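Local coordinates for MutT/nudix family protein (Enterococcus faecalis, PDB 2FML), which is of unknown function but, as a Nudix domain joined to an NrtR-like winged helix, probably recognises a nucleotide-derived ligand and may act as a DNA-binding regulator, at residues A[9-14]-A[24-29]; A[192-197]-A[225-230]; A[88-93]-A[99-104]; A[172-177]-A[185-190]. All coordinates share one frame; numbering follows the deposited sequence.

Contact 1: residues A[9-14]-A[24-29]; sequences EEKNYY and LTWYHQ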
loop_
_atom_site.group_PDB
_atom_site.type_symbol
_atom_site.label_atom_id
_atom_site.label_comp_id
_atom_site.label_asym_id
_atom_site.label_seq_id
_atom_site.Cartn_x
_atom_site.Cartn_y
_atom_site.Cartn_z
ATOM N N GLU A 9 -6.897 -35.129 -17.408
ATOM C CA GLU A 9 -6.897 -34.841 -18.853
ATOM C C GLU A 9 -7.871 -33.728 -19.269
ATOM O O GLU A 9 -7.528 -32.841 -20.085
ATOM C CB GLU A 9 -7.184 -36.110 -19.639
ATOM C CG GLU A 9 -7.131 -35.904 -21.150
ATOM C CD GLU A 9 -7.240 -37.197 -21.935
ATOM O OE1 GLU A 9 -6.200 -37.912 -22.039
ATOM O OE2 GLU A 9 -8.363 -37.469 -22.446
ATOM N N GLU A 10 -9.072 -33.783 -18.704
ATOM C CA GLU A 10 -10.059 -32.763 -18.926
ATOM C C GLU A 10 -9.572 -31.332 -18.547
ATOM O O GLU A 10 -9.756 -30.355 -19.298
ATOM C CB GLU A 10 -11.305 -33.108 -18.114
ATOM C CG GLU A 10 -12.415 -32.127 -18.270
ATOM C CD GLU A 10 -13.666 -32.605 -17.588
ATOM O OE1 GLU A 10 -13.970 -33.824 -17.641
ATOM O OE2 GLU A 10 -14.350 -31.773 -17.005
ATOM N N LYS A 11 -9.012 -31.221 -17.353
ATOM C CA LYS A 11 -8.617 -29.924 -16.798
ATOM C C LYS A 11 -7.421 -29.330 -17.564
ATOM O O LYS A 11 -7.364 -28.124 -17.815
ATOM C CB LYS A 11 -8.325 -30.110 -15.311
ATOM C CG LYS A 11 -7.615 -29.013 -14.591
ATOM C CD LYS A 11 -7.433 -29.400 -13.136
ATOM C CE LYS A 11 -6.186 -28.765 -12.506
ATOM N NZ LYS A 11 -6.410 -27.415 -11.871
ATOM N N ASN A 12 -6.452 -30.116 -17.975
ATOM C CA ASN A 12 -5.415 -29.427 -18.741
ATOM C C ASN A 12 -5.743 -29.185 -20.217
ATOM O O ASN A 12 -5.210 -28.256 -20.781
ATOM C CB ASN A 12 -3.987 -29.950 -18.515
ATOM C CG ASN A 12 -3.904 -31.358 -18.797
ATOM O OD1 ASN A 12 -4.877 -32.049 -18.537
ATOM N ND2 ASN A 12 -2.800 -31.824 -19.400
ATOM N N TYR A 13 -6.653 -29.956 -20.806
ATOM C CA TYR A 13 -7.200 -29.602 -22.094
ATOM C C TYR A 13 -7.802 -28.159 -22.016
ATOM O O TYR A 13 -7.574 -27.341 -22.877
ATOM C CB TYR A 13 -8.254 -30.636 -22.580
ATOM C CG TYR A 13 -8.952 -30.039 -23.763
ATOM C CD1 TYR A 13 -10.116 -29.293 -23.591
ATOM C CD2 TYR A 13 -8.393 -30.126 -25.046
ATOM C CE1 TYR A 13 -10.698 -28.653 -24.664
ATOM C CE2 TYR A 13 -8.999 -29.500 -26.135
ATOM C CZ TYR A 13 -10.127 -28.754 -25.913
ATOM O OH TYR A 13 -10.717 -28.099 -26.940
ATOM N N TYR A 14 -8.588 -27.873 -20.981
ATOM C CA TYR A 14 -9.219 -26.551 -20.811
ATOM C C TYR A 14 -8.220 -25.421 -20.441
ATOM O O TYR A 14 -8.337 -24.315 -20.989
ATOM C CB TYR A 14 -10.418 -26.620 -19.849
ATOM C CG TYR A 14 -11.668 -27.260 -20.539
ATOM C CD1 TYR A 14 -12.055 -28.615 -20.308
ATOM C CD2 TYR A 14 -12.399 -26.524 -21.470
ATOM C CE1 TYR A 14 -13.176 -29.194 -20.970
ATOM C CE2 TYR A 14 -13.521 -27.091 -22.133
ATOM C CZ TYR A 14 -13.913 -28.402 -21.883
ATOM O OH TYR A 14 -15.003 -28.858 -22.640
ATOM N N LEU A 24 -13.298 -20.598 -19.629
ATOM C CA LEU A 24 -13.735 -19.761 -18.577
ATOM C C LEU A 24 -15.203 -20.324 -18.489
ATOM O O LEU A 24 -15.788 -20.412 -17.425
ATOM C CB LEU A 24 -13.838 -18.321 -19.025
ATOM C CG LEU A 24 -12.617 -17.463 -18.624
ATOM C CD1 LEU A 24 -12.971 -16.026 -18.971
ATOM C CD2 LEU A 24 -12.296 -17.651 -17.157
ATOM N N THR A 25 -15.792 -20.737 -19.634
ATOM C CA THR A 25 -17.140 -21.348 -19.653
ATOM C C THR A 25 -17.128 -22.672 -18.884
ATOM O O THR A 25 -18.048 -22.955 -18.076
ATOM C CB THR A 25 -17.759 -21.533 -21.106
ATOM O OG1 THR A 25 -18.014 -20.254 -21.708
ATOM C CG2 THR A 25 -19.138 -22.332 -21.091
ATOM N N TRP A 26 -16.094 -23.466 -19.140
ATOM C CA TRP A 26 -15.883 -24.737 -18.449
ATOM C C TRP A 26 -15.599 -24.479 -16.954
ATOM O O TRP A 26 -16.256 -25.031 -16.063
ATOM C CB TRP A 26 -14.757 -25.527 -19.109
ATOM C CG TRP A 26 -14.308 -26.778 -18.305
ATOM C CD1 TRP A 26 -14.839 -28.036 -18.386
ATOM C CD2 TRP A 26 -13.215 -26.865 -17.364
ATOM N NE1 TRP A 26 -14.183 -28.880 -17.541
ATOM C CE2 TRP A 26 -13.157 -28.197 -16.924
ATOM C CE3 TRP A 26 -12.299 -25.935 -16.838
ATOM C CZ2 TRP A 26 -12.221 -28.634 -15.971
ATOM C CZ3 TRP A 26 -11.367 -26.370 -15.879
ATOM C CH2 TRP A 26 -11.351 -27.722 -15.459
ATOM N N TYR A 27 -14.711 -23.558 -16.685
ATOM C CA TYR A 27 -14.287 -23.302 -15.312
ATOM C C TYR A 27 -15.430 -22.970 -14.351
ATOM O O TYR A 27 -15.463 -23.491 -13.251
ATOM C CB TYR A 27 -13.190 -22.188 -15.248
ATOM C CG TYR A 27 -12.697 -21.947 -13.856
ATOM C CD1 TYR A 27 -11.595 -22.668 -13.352
ATOM C CD2 TYR A 27 -13.353 -21.062 -12.992
ATOM C CE1 TYR A 27 -11.093 -22.426 -12.053
ATOM C CE2 TYR A 27 -12.880 -20.865 -11.674
ATOM C CZ TYR A 27 -11.745 -21.552 -11.224
ATOM O OH TYR A 27 -11.210 -21.339 -9.930
ATOM N N HIS A 28 -16.348 -22.098 -14.752
ATOM C CA HIS A 28 -17.441 -21.638 -13.877
ATOM C C HIS A 28 -18.527 -22.642 -13.524
ATOM O O HIS A 28 -19.370 -22.393 -12.602
ATOM C CB HIS A 28 -18.004 -20.304 -14.383
ATOM C CG HIS A 28 -17.048 -19.155 -14.144
ATOM N ND1 HIS A 28 -16.410 -18.483 -15.160
ATOM C CD2 HIS A 28 -16.598 -18.595 -12.993
ATOM C CE1 HIS A 28 -15.636 -17.540 -14.655
ATOM N NE2 HIS A 28 -15.728 -17.596 -13.339
ATOM N N GLN A 29 -18.489 -23.779 -14.221
ATOM C CA GLN A 29 -19.392 -24.881 -14.014
ATOM C C GLN A 29 -18.793 -26.000 -13.139
ATOM O O GLN A 29 -19.482 -26.976 -12.752
ATOM C CB GLN A 29 -19.868 -25.412 -15.376
ATOM C CG GLN A 29 -20.904 -24.411 -16.037
ATOM C CD GLN A 29 -22.177 -24.094 -15.180
ATOM O OE1 GLN A 29 -22.210 -23.149 -14.388
ATOM N NE2 GLN A 29 -23.220 -24.906 -15.351
#
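Tyr14 lays its ring over the five-membered ring of the Trp26 indole, and this overlap closes an N-terminal helical hairpin in which helix 7-16 and helix 20-27 pack through aromatic side chains. It is an offset stack, with the two ring centroids 3.7 Å apart and the planes only 5° from parallel. The match extends beyond the rings: Trp26 CB sits over the face of the tyrosine, and Tyr14 CB lies 4.0 Å from the centroid of the indole's six-membered ring, so each side chain adds a CH-pi contact to the stack. Trp26 carries its CG anti to the backbone N (chi1 170°), which swings the indole across to the partner helix. The other face of the Tyr14 ring is met by CD1 of Tyr13, leaving the phenol between two aromatic neighbours. At the far rim of the indole, CH2 comes within 3.8 Å of Lys11 CA, while the lysine amine turns elsewhere, to Glu15. The NE1 bond, together with the stack, would limit rotation of the indole: an extended Glu10 chain brings its carboxylate to the ring edge, where Trp26 NE1 donates in the indole plane to Glu10 OE2 over 2.9 Å, at an N-H...O angle of 165°.

Contact 2: residues A[192-197]-A[225-230]; sequences KAFNRV and AKFLGV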
loop_
_atom_site.group_PDB
_atom_site.type_symbol
_atom_site.label_atom_id
_atom_site.label_comp_id
_atom_site.label_asym_id
_atom_site.label_seq_id
_atom_site.Cartn_x
_atom_site.Cartn_y
_atom_site.Cartn_z
ATOM N N LYS A 192 -0.140 5.245 11.293
ATOM C CA LYS A 192 0.374 5.033 9.899
ATOM C C LYS A 192 0.085 6.236 8.989
ATOM O O LYS A 192 0.968 6.691 8.263
ATOM C CB LYS A 192 -0.147 3.727 9.280
ATOM C CG LYS A 192 0.487 3.242 7.926
ATOM C CD LYS A 192 1.858 2.462 8.037
ATOM C CE LYS A 192 1.844 1.120 8.738
ATOM N NZ LYS A 192 3.271 0.424 8.603
ATOM N N ALA A 193 -1.138 6.748 9.053
ATOM C CA ALA A 193 -1.561 7.920 8.268
ATOM C C ALA A 193 -0.782 9.158 8.649
ATOM O O ALA A 193 -0.344 9.937 7.746
ATOM C CB ALA A 193 -3.099 8.165 8.415
ATOM N N PHE A 194 -0.579 9.358 9.965
ATOM C CA PHE A 194 0.093 10.563 10.429
ATOM C C PHE A 194 1.568 10.570 9.995
ATOM O O PHE A 194 2.078 11.592 9.499
ATOM C CB PHE A 194 -0.060 10.722 11.964
ATOM C CG PHE A 194 0.381 12.051 12.467
ATOM C CD1 PHE A 194 -0.509 13.092 12.547
ATOM C CD2 PHE A 194 1.724 12.281 12.806
ATOM C CE1 PHE A 194 -0.065 14.364 12.991
ATOM C CE2 PHE A 194 2.185 13.554 13.218
ATOM C CZ PHE A 194 1.267 14.588 13.321
ATOM N N ASN A 195 2.242 9.437 10.214
ATOM C CA ASN A 195 3.659 9.259 9.857
ATOM C C ASN A 195 3.861 9.290 8.314
ATOM O O ASN A 195 4.899 9.742 7.834
ATOM C CB ASN A 195 4.171 7.939 10.476
ATOM C CG ASN A 195 4.417 8.076 11.959
ATOM O OD1 ASN A 195 4.633 9.194 12.428
ATOM N ND2 ASN A 195 4.387 6.976 12.710
ATOM N N ARG A 196 2.863 8.822 7.556
ATOM C CA ARG A 196 2.950 8.821 6.098
ATOM C C ARG A 196 3.007 10.247 5.565
ATOM O O ARG A 196 3.771 10.528 4.642
ATOM C CB ARG A 196 1.781 8.040 5.442
ATOM C CG ARG A 196 1.725 8.143 3.876
ATOM C CD ARG A 196 2.795 7.256 3.229
ATOM N NE ARG A 196 2.978 6.011 4.021
ATOM C CZ ARG A 196 2.421 4.841 3.777
ATOM N NH1 ARG A 196 1.618 4.686 2.718
ATOM N NH2 ARG A 196 2.687 3.813 4.587
ATOM N N VAL A 197 2.195 11.126 6.137
ATOM C CA VAL A 197 2.212 12.564 5.803
ATOM C C VAL A 197 3.579 13.264 6.148
ATOM O O VAL A 197 4.203 13.899 5.275
ATOM C CB VAL A 197 1.014 13.322 6.474
ATOM C CG1 VAL A 197 1.096 14.841 6.190
ATOM C CG2 VAL A 197 -0.352 12.714 6.061
ATOM N N ALA A 225 4.076 22.623 10.385
ATOM C CA ALA A 225 4.448 22.632 11.801
ATOM C C ALA A 225 3.469 21.787 12.659
ATOM O O ALA A 225 3.898 21.168 13.639
ATOM C CB ALA A 225 4.599 24.063 12.333
ATOM N N LYS A 226 2.175 21.780 12.307
ATOM C CA LYS A 226 1.186 20.913 13.004
ATOM C C LYS A 226 1.562 19.410 12.884
ATOM O O LYS A 226 1.392 18.641 13.834
ATOM C CB LYS A 226 -0.296 21.117 12.544
ATOM C CG LYS A 226 -1.006 22.462 12.907
ATOM C CD LYS A 226 -0.401 23.210 14.085
ATOM C CE LYS A 226 -1.107 23.016 15.417
ATOM N NZ LYS A 226 -0.743 24.130 16.428
ATOM N N PHE A 227 2.062 19.005 11.713
ATOM C CA PHE A 227 2.593 17.638 11.543
ATOM C C PHE A 227 3.963 17.406 12.207
ATOM O O PHE A 227 4.235 16.300 12.696
ATOM C CB PHE A 227 2.591 17.226 10.076
ATOM C CG PHE A 227 1.223 16.919 9.558
ATOM C CD1 PHE A 227 0.597 15.688 9.861
ATOM C CD2 PHE A 227 0.544 17.847 8.797
ATOM C CE1 PHE A 227 -0.679 15.376 9.401
ATOM C CE2 PHE A 227 -0.705 17.552 8.302
ATOM C CZ PHE A 227 -1.350 16.325 8.616
ATOM N N LEU A 228 4.792 18.449 12.234
ATOM C CA LEU A 228 6.135 18.388 12.829
ATOM C C LEU A 228 6.061 18.490 14.330
ATOM O O LEU A 228 6.877 17.920 15.025
ATOM C CB LEU A 228 7.060 19.465 12.218
ATOM C CG LEU A 228 7.461 19.117 10.765
ATOM C CD1 LEU A 228 8.071 20.271 9.984
ATOM C CD2 LEU A 228 8.359 17.884 10.689
ATOM N N GLY A 229 5.044 19.196 14.825
ATOM C CA GLY A 229 4.829 19.379 16.258
ATOM C C GLY A 229 5.698 20.498 16.783
ATOM O O GLY A 229 6.072 20.506 17.940
ATOM N N VAL A 230 6.017 21.442 15.905
ATOM C CA VAL A 230 6.813 22.607 16.232
ATOM C C VAL A 230 5.985 23.916 16.005
ATOM O O VAL A 230 4.924 23.914 15.388
ATOM C CB VAL A 230 8.127 22.653 15.375
ATOM C CG1 VAL A 230 8.962 21.386 15.543
ATOM C CG2 VAL A 230 7.801 22.888 13.909
#
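Phe227 has the most surface buried here, and it meets Phe194 and Val197, one helical turn apart on helix 186-200. The contact joins that helix to the end of helix 217-228, which lies in the probable NrtR-like winged-helix region, and it is apolar helix-to-helix packing. Val197 directs its CG1 methyl squarely onto the face of the Phe227 ring, 3.6 Å from the centroid and only 7° off the ring normal, a well-centred CH-pi contact. With CG1 anti to the backbone N (chi1 176°), the methyl reaches across while CG2 stays beside its own backbone N. Phe194 meets the same ring differently. The two planes are inclined at 41° and the centroids lie 5.1 Å apart, an oblique pairing in which Phe227 CD1 rests over the rim of the Phe194 face. Leu56 of strand 55-63 and Val207 also pack on Phe227, setting the ring between helix 186-200, strand 55-63 and the loop at Val207. The outer end of the Phe194 ring runs on to the backbone of the partner helix. There Phe194 CZ lies 3.5 Å from Phe227 O, a carbonyl whose hydrogen bond comes from Arg153 NH1.

Contact 3: residues A[88-93]-A[99-104]; sequences SVLRET and VVISQE
The flat groups in this contact are peptide units, and the branched end of Leu90 lies against them: CD2 is 3.9 Å from Ile101 O, and CD1 is 4.0 Å from Gln103 N, one peptide further on. The Leu90 fork thus follows the backbone of 101-103 as well as touching a side chain, CD2 standing 3.9 Å from Ile101 CG1. A turn later on the helix, Thr93 CG2 meets Ile101 CD1 at 4.0 Å, the two side chains crossing at about a right angle. That methyl faces the loop because it is anti to the backbone N (chi1 -59° for OG1), which leaves OG1 turned back into the helix to give a 2.6 Å hydrogen bond to Val89 O. This is the helix of the Nudix box, where Arg91 forms a salt bridge with Glu83 of the same motif, and the segment 99-104 leads from it back into strand 106-112. A water joins the backbones, donating to Leu90 O at 2.6 Å and to Val99 O at 2.8 Å, with a weak acceptance from Ile101 N. The direct contact is methyl packing along the returning chain, while the water gives both Leu90 O and Val99 O a donor and so bridges helix and loop, where no direct hydrogen bond links the two segments.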
loop_
_atom_site.group_PDB
_atom_site.type_symbol
_atom_site.label_atom_id
_atom_site.label_comp_id
_atom_site.label_asym_id
_atom_site.label_seq_id
_atom_site.Cartn_x
_atom_site.Cartn_y
_atom_site.Cartn_z
ATOM N N SER A 88 -15.476 1.058 -2.818
ATOM C CA SER A 88 -16.087 0.676 -1.561
ATOM C C SER A 88 -15.820 1.762 -0.461
ATOM O O SER A 88 -16.734 2.148 0.325
ATOM C CB SER A 88 -15.567 -0.742 -1.167
ATOM O OG SER A 88 -16.200 -1.207 0.023
ATOM N N VAL A 89 -14.590 2.261 -0.403
ATOM C CA VAL A 89 -14.248 3.226 0.672
ATOM C C VAL A 89 -14.979 4.557 0.483
ATOM O O VAL A 89 -15.389 5.195 1.460
ATOM C CB VAL A 89 -12.710 3.403 0.910
ATOM C CG1 VAL A 89 -12.043 4.286 -0.187
ATOM C CG2 VAL A 89 -12.472 3.938 2.339
ATOM N N LEU A 90 -15.172 4.947 -0.775
ATOM C CA LEU A 90 -15.962 6.106 -1.097
ATOM C C LEU A 90 -17.450 5.981 -0.787
ATOM O O LEU A 90 -18.045 6.938 -0.342
ATOM C CB LEU A 90 -15.791 6.509 -2.578
ATOM C CG LEU A 90 -14.427 6.756 -3.257
ATOM C CD1 LEU A 90 -14.711 7.140 -4.747
ATOM C CD2 LEU A 90 -13.639 7.771 -2.552
ATOM N N ARG A 91 -18.028 4.815 -1.069
ATOM C CA ARG A 91 -19.421 4.463 -0.728
ATOM C C ARG A 91 -19.640 4.398 0.811
ATOM O O ARG A 91 -20.610 4.968 1.324
ATOM C CB ARG A 91 -19.706 3.094 -1.326
ATOM C CG ARG A 91 -21.159 2.681 -1.531
ATOM C CD ARG A 91 -21.171 1.191 -1.640
ATOM N NE ARG A 91 -21.383 0.736 -0.301
ATOM C CZ ARG A 91 -20.738 -0.186 0.373
ATOM N NH1 ARG A 91 -19.739 -0.911 -0.100
ATOM N NH2 ARG A 91 -21.147 -0.366 1.585
ATOM N N GLU A 92 -18.750 3.720 1.528
ATOM C CA GLU A 92 -18.806 3.627 3.011
ATOM C C GLU A 92 -18.631 4.937 3.736
ATOM O O GLU A 92 -19.296 5.183 4.732
ATOM C CB GLU A 92 -17.820 2.610 3.546
ATOM C CG GLU A 92 -18.223 1.181 3.216
ATOM C CD GLU A 92 -19.425 0.648 4.052
ATOM O OE1 GLU A 92 -19.788 1.219 5.112
ATOM O OE2 GLU A 92 -19.980 -0.398 3.660
ATOM N N THR A 93 -17.777 5.801 3.205
ATOM C CA THR A 93 -17.550 7.114 3.795
ATOM C C THR A 93 -18.792 7.980 3.624
ATOM O O THR A 93 -19.234 8.623 4.576
ATOM C CB THR A 93 -16.312 7.805 3.187
ATOM O OG1 THR A 93 -15.183 6.969 3.406
ATOM C CG2 THR A 93 -16.087 9.280 3.748
ATOM N N VAL A 99 -20.026 12.419 3.700
ATOM C CA VAL A 99 -19.018 13.156 2.923
ATOM C C VAL A 99 -18.795 12.530 1.533
ATOM O O VAL A 99 -18.617 11.294 1.399
ATOM C CB VAL A 99 -17.722 13.274 3.710
ATOM C CG1 VAL A 99 -16.732 14.198 2.987
ATOM C CG2 VAL A 99 -18.048 13.749 5.126
ATOM N N VAL A 100 -18.867 13.395 0.514
ATOM C CA VAL A 100 -18.565 13.032 -0.857
ATOM C C VAL A 100 -17.112 13.458 -1.207
ATOM O O VAL A 100 -16.810 14.652 -1.247
ATOM C CB VAL A 100 -19.581 13.666 -1.844
ATOM C CG1 VAL A 100 -19.341 13.164 -3.246
ATOM C CG2 VAL A 100 -21.023 13.375 -1.417
ATOM N N ILE A 101 -16.222 12.469 -1.402
ATOM C CA ILE A 101 -14.869 12.637 -1.967
ATOM C C ILE A 101 -14.831 11.939 -3.331
ATOM O O ILE A 101 -15.573 10.984 -3.533
ATOM C CB ILE A 101 -13.775 12.012 -1.081
ATOM C CG1 ILE A 101 -14.317 10.849 -0.280
ATOM C CG2 ILE A 101 -13.312 12.958 -0.013
ATOM C CD1 ILE A 101 -13.579 10.690 0.976
ATOM N N SER A 102 -13.975 12.395 -4.249
ATOM C CA SER A 102 -13.722 11.690 -5.525
ATOM C C SER A 102 -12.450 10.839 -5.464
ATOM O O SER A 102 -11.596 11.051 -4.594
ATOM C CB SER A 102 -13.644 12.685 -6.691
ATOM O OG SER A 102 -12.444 13.434 -6.589
ATOM N N GLN A 103 -12.337 9.868 -6.375
ATOM C CA GLN A 103 -11.233 8.894 -6.372
ATOM C C GLN A 103 -9.874 9.531 -6.468
ATOM O O GLN A 103 -8.924 9.068 -5.827
ATOM C CB GLN A 103 -11.353 7.889 -7.529
ATOM C CG GLN A 103 -10.431 6.643 -7.344
ATOM C CD GLN A 103 -11.073 5.302 -7.828
ATOM O OE1 GLN A 103 -12.247 4.985 -7.524
ATOM N NE2 GLN A 103 -10.273 4.505 -8.563
ATOM N N GLU A 104 -9.797 10.586 -7.289
ATOM C CA GLU A 104 -8.578 11.269 -7.622
ATOM C C GLU A 104 -8.023 11.904 -6.362
ATOM O O GLU A 104 -6.834 12.198 -6.311
ATOM C CB GLU A 104 -8.819 12.341 -8.701
ATOM C CG GLU A 104 -10.181 12.295 -9.427
ATOM C CD GLU A 104 -10.263 11.267 -10.592
ATOM O OE1 GLU A 104 -10.226 11.693 -11.793
ATOM O OE2 GLU A 104 -10.400 10.042 -10.312
HETATM O O HOH W 1 -17.451 9.453 -0.385
#

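Contact 4: residues A[172-177]-A[185-190]; sequences KTAASL and DHSEII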
loop_
_atom_site.group_PDB
_atom_site.type_symbol
_atom_site.label_atom_id
_atom_site.label_comp_id
_atom_site.label_asym_id
_atom_site.label_seq_id
_atom_site.Cartn_x
_atom_site.Cartn_y
_atom_site.Cartn_z
ATOM N N LYS A 172 5.581 6.016 17.592
ATOM C CA LYS A 172 6.546 4.953 17.247
ATOM C C LYS A 172 6.016 3.534 17.509
ATOM O O LYS A 172 6.400 2.611 16.798
ATOM C CB LYS A 172 7.938 5.158 17.900
ATOM C CG LYS A 172 8.541 6.581 17.794
ATOM C CD LYS A 172 8.802 6.976 16.297
ATOM C CE LYS A 172 8.221 8.386 15.888
ATOM N NZ LYS A 172 7.927 8.402 14.395
ATOM N N THR A 173 5.119 3.343 18.473
ATOM C CA THR A 173 4.632 1.976 18.809
ATOM C C THR A 173 3.143 1.779 18.661
ATOM O O THR A 173 2.650 0.646 18.869
ATOM C CB THR A 173 4.887 1.648 20.259
ATOM O OG1 THR A 173 4.117 2.571 21.027
ATOM C CG2 THR A 173 6.402 1.784 20.639
ATOM N N ALA A 174 2.419 2.875 18.344
ATOM C CA ALA A 174 0.944 2.897 18.298
ATOM C C ALA A 174 0.307 2.581 19.635
ATOM O O ALA A 174 -0.898 2.427 19.689
ATOM C CB ALA A 174 0.386 1.947 17.191
ATOM N N ALA A 175 1.115 2.476 20.706
ATOM C CA ALA A 175 0.620 2.447 22.092
ATOM C C ALA A 175 -0.377 3.561 22.393
ATOM O O ALA A 175 -0.232 4.700 21.932
ATOM C CB ALA A 175 1.778 2.517 23.081
ATOM N N SER A 176 -1.354 3.218 23.232
ATOM C CA SER A 176 -2.494 4.066 23.502
ATOM C C SER A 176 -2.492 4.554 24.953
ATOM O O SER A 176 -2.544 3.766 25.894
ATOM C CB SER A 176 -3.740 3.275 23.130
ATOM O OG SER A 176 -4.857 4.074 23.187
ATOM N N LEU A 177 -2.360 5.861 25.152
ATOM C CA LEU A 177 -2.054 6.344 26.483
ATOM C C LEU A 177 -3.197 7.099 27.093
ATOM O O LEU A 177 -3.115 7.470 28.273
ATOM C CB LEU A 177 -0.833 7.265 26.499
ATOM C CG LEU A 177 0.311 7.359 25.477
ATOM C CD1 LEU A 177 1.380 8.168 26.249
ATOM C CD2 LEU A 177 0.851 5.997 24.995
ATOM N N ASP A 185 -7.742 -2.113 15.445
ATOM C CA ASP A 185 -6.351 -1.690 15.359
ATOM C C ASP A 185 -6.308 -0.290 14.730
ATOM O O ASP A 185 -5.316 0.109 14.169
ATOM C CB ASP A 185 -5.541 -2.691 14.498
ATOM C CG ASP A 185 -6.081 -2.819 13.058
ATOM O OD1 ASP A 185 -7.206 -2.346 12.782
ATOM O OD2 ASP A 185 -5.384 -3.393 12.186
ATOM N N HIS A 186 -7.374 0.482 14.899
ATOM C CA HIS A 186 -7.440 1.851 14.309
ATOM C C HIS A 186 -6.414 2.845 14.833
ATOM O O HIS A 186 -6.060 3.780 14.144
ATOM C CB HIS A 186 -8.849 2.426 14.406
ATOM C CG HIS A 186 -9.819 1.687 13.562
ATOM N ND1 HIS A 186 -11.111 2.126 13.352
ATOM C CD2 HIS A 186 -9.674 0.542 12.850
ATOM C CE1 HIS A 186 -11.720 1.278 12.545
ATOM N NE2 HIS A 186 -10.869 0.311 12.231
ATOM N N SER A 187 -5.904 2.612 16.037
ATOM C CA SER A 187 -4.784 3.435 16.515
ATOM C C SER A 187 -3.526 3.259 15.632
ATOM O O SER A 187 -2.822 4.263 15.311
ATOM C CB SER A 187 -4.457 3.030 17.962
ATOM O OG SER A 187 -3.598 1.953 17.807
ATOM N N GLU A 188 -3.267 2.007 15.205
ATOM C CA GLU A 188 -2.185 1.742 14.263
ATOM C C GLU A 188 -2.384 2.366 12.913
ATOM O O GLU A 188 -1.437 2.644 12.238
ATOM C CB GLU A 188 -1.949 0.230 14.001
ATOM C CG GLU A 188 -1.319 -0.532 15.126
ATOM C CD GLU A 188 -1.577 -1.998 14.944
ATOM O OE1 GLU A 188 -1.185 -2.470 13.859
ATOM O OE2 GLU A 188 -2.213 -2.655 15.836
ATOM N N ILE A 189 -3.622 2.373 12.466
ATOM C CA ILE A 189 -3.977 2.967 11.215
ATOM C C ILE A 189 -3.835 4.524 11.255
ATOM O O ILE A 189 -3.335 5.116 10.301
ATOM C CB ILE A 189 -5.426 2.569 10.754
ATOM C CG1 ILE A 189 -5.752 1.043 10.888
ATOM C CG2 ILE A 189 -5.688 3.180 9.388
ATOM C CD1 ILE A 189 -7.122 0.646 10.208
ATOM N N ILE A 190 -4.261 5.172 12.327
ATOM C CA ILE A 190 -4.094 6.628 12.424
ATOM C C ILE A 190 -2.622 7.074 12.486
ATOM O O ILE A 190 -2.182 8.026 11.794
ATOM C CB ILE A 190 -4.935 7.208 13.575
ATOM C CG1 ILE A 190 -6.381 7.112 13.131
ATOM C CG2 ILE A 190 -4.558 8.758 13.864
ATOM C CD1 ILE A 190 -7.410 7.311 14.150
#
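Ala174 presses its CB methyl against the first turn of helix 186-200, reaching Glu188 CG at 3.6 Å and Glu188 CA at 3.9 Å. Beside this apolar touch lies a polar one: Ser187 OG stands 3.3 Å from Ala174 O, a weak hydrogen bond at most, and not a settled one, because the same proton has another acceptor within reach. Ser187 places OG between its backbone N and carbonyl carbon (chi1 85°), which turns the oxygen to the loop. The contact packs the loop after strand 165-170 onto the first turn of helix 186-200.

The next shell explains how Ala174 comes to face the helix. It adopts a left-handed backbone conformation, with phi 61°, inside an ST turn in which Thr173 OG1 accepts from Ala175 N at 3.0 Å. Just upstream, Asp170 OD1 takes hydrogen bonds from the backbone N atoms of Lys172 and Thr173, fastening the turn to the end of the strand.

On the helix side, Asp185 occupies the N-cap position but makes no capping bond with its side chain, which instead pairs with Arg117. His186 ND1 is hydrogen-bonded to Leu74 N of strand 72-78, tying the first turn to the sheet, and the Glu188 carboxylate has a long, weak ion pair with Arg114. Across the contact itself, then, the chemistry is slight, a methyl against a methylene and an unsettled hydroxyl bond, and the loop is probably placed as much by the ST turn, the Asp170 bonds and the Leu177 to Thr168 backbone pairing as by this contact.

Along the chain the order is contact 1, contact 3, contact 4, contact 2, each closing before the next opens. Contact 1 stands apart: its centre lies about 41 Å from the centre of the chain, and its later helix packs against Pro119 and Arg120 of the second subunit, so it reaches toward the dimer partner. Contact 3 belongs to the Nudix domain, on the helix of the Nudix box, its centre about 23 Å from that of contact 2 and 24 Å from that of contact 4. Those last two share helix 186-200, their centres about 14 Å apart. The first turn of this helix meets the loop after strand 165-170 and a later turn meets helix 217-228, so it touches both the sheet side and the probable winged-helix part.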